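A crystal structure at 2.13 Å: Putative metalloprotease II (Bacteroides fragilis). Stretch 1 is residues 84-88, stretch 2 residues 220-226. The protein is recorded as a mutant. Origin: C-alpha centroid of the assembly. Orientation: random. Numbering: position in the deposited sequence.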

ATOM      1  N   ILE A  84      -0.158   4.168  14.464  1.00 32.82           N
ATOM      2  CA  ILE A  84      -1.444   4.204  13.777  1.00 38.95           C
ATOM      3  C   ILE A  84      -1.308   4.891  12.411  1.00 27.49           C
ATOM      4  O   ILE A  84      -0.517   5.819  12.257  1.00 26.12           O
ATOM      5  CB  ILE A  84      -2.509   4.918  14.656  1.00 29.45           C
ATOM      6  CG1 ILE A  84      -3.825   5.125  13.901  1.00 31.83           C
ATOM      7  CG2 ILE A  84      -1.986   6.244  15.161  1.00 29.69           C
ATOM      8  CD1 ILE A  84      -4.945   5.649  14.777  1.00 38.09           C
ATOM      9  N   ASN A  85      -2.069   4.419  11.427  1.00 18.05           N
ATOM     10  CA  ASN A  85      -2.157   5.059  10.120  1.00 15.53           C
ATOM     11  C   ASN A  85      -3.614   5.232   9.748  1.00 24.42           C
ATOM     12  O   ASN A  85      -4.465   4.476  10.215  1.00 17.92           O
ATOM     13  CB  ASN A  85      -1.454   4.237   9.032  1.00 15.40           C
ATOM     14  CG  ASN A  85       0.061   4.265   9.157  1.00 28.39           C
ATOM     15  OD1 ASN A  85       0.690   3.249   9.461  1.00 35.84           O
ATOM     16  ND2 ASN A  85       0.650   5.433   8.930  1.00 34.79           N
ATOM     17  N   ALA A  86      -3.896   6.214   8.894  1.00 11.65           N
ATOM     18  CA  ALA A  86      -5.244   6.406   8.377  1.00 13.10           C
ATOM     19  C   ALA A  86      -5.179   6.912   6.956  1.00 17.59           C
ATOM     20  O   ALA A  86      -4.161   7.458   6.523  1.00 17.28           O
ATOM     21  CB  ALA A  86      -6.041   7.379   9.256  1.00 11.20           C
ATOM     22  N   ILE A  87      -6.270   6.700   6.231  1.00 16.60           N
ATOM     23  CA  ILE A  87      -6.400   7.135   4.849  1.00 16.08           C
ATOM     24  C   ILE A  87      -7.728   7.847   4.661  1.00 17.19           C
ATOM     25  O   ILE A  87      -8.752   7.345   5.111  1.00 12.12           O
ATOM     26  CB  ILE A  87      -6.312   5.932   3.891  1.00 12.52           C
ATOM     27  CG1 ILE A  87      -4.989   5.184   4.116  1.00 17.30           C
ATOM     28  CG2 ILE A  87      -6.431   6.381   2.447  1.00 12.74           C
ATOM     29  CD1 ILE A  87      -4.884   3.882   3.357  1.00 16.44           C
ATOM     30  N   LEU A  88      -7.718   9.013   4.013  1.00 11.90           N
ATOM     31  CA  LEU A  88      -8.967   9.689   3.679  1.00 17.61           C
ATOM     32  C   LEU A  88      -9.113   9.854   2.182  1.00 19.52           C
ATOM     33  O   LEU A  88      -8.351  10.581   1.550  1.00 16.34           O
ATOM     34  CB  LEU A  88      -9.070  11.066   4.345  1.00 12.02           C
ATOM     35  CG  LEU A  88     -10.315  11.848   3.890  1.00 19.96           C
ATOM     36  CD1 LEU A  88     -11.611  11.093   4.201  1.00 14.20           C
ATOM     37  CD2 LEU A  88     -10.352  13.229   4.515  1.00 16.48           C
ATOM     38  N   ILE A 220      -5.348  -0.560  -2.445  1.00 12.26           N
ATOM     39  CA  ILE A 220      -4.310   0.126  -3.207  1.00 13.34           C
ATOM     40  C   ILE A 220      -3.648   1.210  -2.363  1.00 12.03           C
ATOM     41  O   ILE A 220      -2.420   1.311  -2.313  1.00 12.93           O
ATOM     42  CB  ILE A 220      -4.883   0.733  -4.499  1.00 15.25           C
ATOM     43  CG1 ILE A 220      -5.422  -0.389  -5.394  1.00 15.57           C
ATOM     44  CG2 ILE A 220      -3.817   1.523  -5.247  1.00 12.23           C
ATOM     45  CD1 ILE A 220      -6.174   0.103  -6.622  1.00 17.52           C
ATOM     46  N   THR A 221      -4.460   2.024  -1.695  1.00 10.15           N
ATOM     47  CA  THR A 221      -3.897   3.111  -0.903  1.00 14.42           C
ATOM     48  C   THR A 221      -3.309   2.590   0.412  1.00 17.25           C
ATOM     49  O   THR A 221      -2.406   3.205   0.966  1.00 14.05           O
ATOM     50  CB  THR A 221      -4.929   4.214  -0.644  1.00 17.78           C
ATOM     51  OG1 THR A 221      -6.138   3.642  -0.135  1.00 14.15           O
ATOM     52  CG2 THR A 221      -5.233   4.952  -1.970  1.00 11.72           C
ATOM     53  N   SER A 222      -3.792   1.448   0.901  1.00 12.78           N
ATOM     54  CA  SER A 222      -3.118   0.796   2.031  1.00 17.95           C
ATOM     55  C   SER A 222      -1.725   0.306   1.623  1.00 11.38           C
ATOM     56  O   SER A 222      -0.775   0.434   2.394  1.00 14.76           O
ATOM     57  CB  SER A 222      -3.934  -0.381   2.575  1.00 16.07           C
ATOM     58  OG  SER A 222      -5.139   0.061   3.170  1.00 24.64           O
ATOM     59  N   GLN A 223      -1.598  -0.241   0.414  1.00 10.11           N
ATOM     60  CA  GLN A 223      -0.283  -0.630  -0.102  1.00 17.94           C
ATOM     61  C   GLN A 223       0.631   0.587  -0.250  1.00 19.44           C
ATOM     62  O   GLN A 223       1.829   0.519   0.037  1.00 11.20           O
ATOM     63  CB  GLN A 223      -0.408  -1.332  -1.452  1.00  9.04           C
ATOM     64  CG  GLN A 223      -1.143  -2.675  -1.429  1.00 13.77           C
ATOM     65  CD  GLN A 223      -0.234  -3.825  -1.044  1.00 16.06           C
ATOM     66  OE1 GLN A 223       0.985  -3.731  -1.176  1.00 18.22           O
ATOM     67  NE2 GLN A 223      -0.825  -4.930  -0.600  1.00 17.44           N
ATOM     68  N   ILE A 224       0.047   1.693  -0.706  1.00 13.83           N
ATOM     69  CA  ILE A 224       0.772   2.944  -0.908  1.00 11.18           C
ATOM     70  C   ILE A 224       1.300   3.500   0.407  1.00 12.69           C
ATOM     71  O   ILE A 224       2.408   4.034   0.476  1.00 11.40           O
ATOM     72  CB  ILE A 224      -0.126   4.009  -1.568  1.00 12.46           C
ATOM     73  CG1 ILE A 224      -0.309   3.717  -3.056  1.00 13.70           C
ATOM     74  CG2 ILE A 224       0.445   5.393  -1.379  1.00  8.80           C
ATOM     75  CD1 ILE A 224      -1.402   4.577  -3.689  1.00 10.96           C
ATOM     76  N   GLN A 225       0.482   3.385   1.446  1.00  9.82           N
ATOM     77  CA  GLN A 225       0.864   3.833   2.772  1.00 18.41           C
ATOM     78  C   GLN A 225       2.146   3.127   3.225  1.00 16.01           C
ATOM     79  O   GLN A 225       3.060   3.755   3.760  1.00 13.16           O
ATOM     80  CB  GLN A 225      -0.279   3.572   3.750  1.00 11.47           C
ATOM     81  CG  GLN A 225       0.016   3.928   5.180  1.00 21.38           C
ATOM     82  CD  GLN A 225      -0.643   5.220   5.580  1.00 41.89           C
ATOM     83  OE1 GLN A 225      -1.852   5.270   5.851  1.00 28.82           O
ATOM     84  NE2 GLN A 225       0.144   6.287   5.607  1.00 23.53           N
ATOM     85  N   ALA A 226       2.209   1.821   2.990  1.00 12.56           N
ATOM     86  CA  ALA A 226       3.404   1.046   3.314  1.00 17.38           C
ATOM     87  C   ALA A 226       4.617   1.487   2.488  1.00 15.32           C
ATOM     88  O   ALA A 226       5.724   1.596   3.024  1.00 14.82           O
ATOM     89  CB  ALA A 226       3.139  -0.432   3.122  1.00 11.23           C
TER

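A strand and a helix far apart in sequence can pack through very few residues, provided that their side chains meet at the right spacing. The putative metalloprotease II of Bacteroides fragilis offers a compact example. Strand 84-88 and helix 220-226 approach within 9.4 Å axis to axis, their N-to-C directions 135° apart, and together bury 243 Å². Most of that area belongs to Ile87, Gln225 and Asn85.

Ile87 makes the largest contribution. Its CA-to-CB bond points toward the helix, and with chi1 at m and chi2 at t the side chain reaches out to place CD1 against the first turn of the stretch. There Ile87 CD1 lies 3.5 Å from Thr221 O and 3.6 Å from Ser222 N, so the methyl rests on the backbone itself. The carbonyl it touches is already engaged, since Gln225 N donates to Thr221 O at 2.9 Å within the helix. The hydroxyls are close too: Ile87 CD1 is 3.7 Å from Thr221 OG1 and 3.8 Å from Ser222 OG. Both hydroxyls find hydrogen bonds with residues flanking the stretches, which lets these small polar side chains sit buried beside an aliphatic group. The CA atoms of Ile87 and Thr221 are 7.5 Å apart here, and the short Thr221 side chain lies in that gap.

One turn further along, Gln225 fills the space beside Ile87. Its CA-to-CB bond also points toward the strand, and its long chain, with chi1 at t and chi2 between wells, spans the gap; Gln225 CA lies 8.0 Å from Asn85 CA. The aliphatic CB and CG carry the amide to the strand, where the end of the side chain lies against all three of Asn85, Ala86 and Ile87. Its terminal amide is probably turned over in the model, so the 3.3 Å separation of Ala86 O and Gln225 OE1 leaves the bonding there open. Ala86 takes part through its backbone, for its CA-to-CB bond points away from the helix.

The CA-to-CB bond of Asn85 points toward the helix, like that of Ile87, two residues on, as the alternation of an extended strand requires. Its chi1 is m, and its side chain covers the end of Gln225 while remaining partly exposed. A polar residue suits such a border: Asn85 ND2 is hydrogen-bonded elsewhere in the structure. The general lesson lies in the matching of periods. Residues two apart on the strand meet residues four apart on the helix, and van der Waals packing around one isoleucine supplies much of the contact.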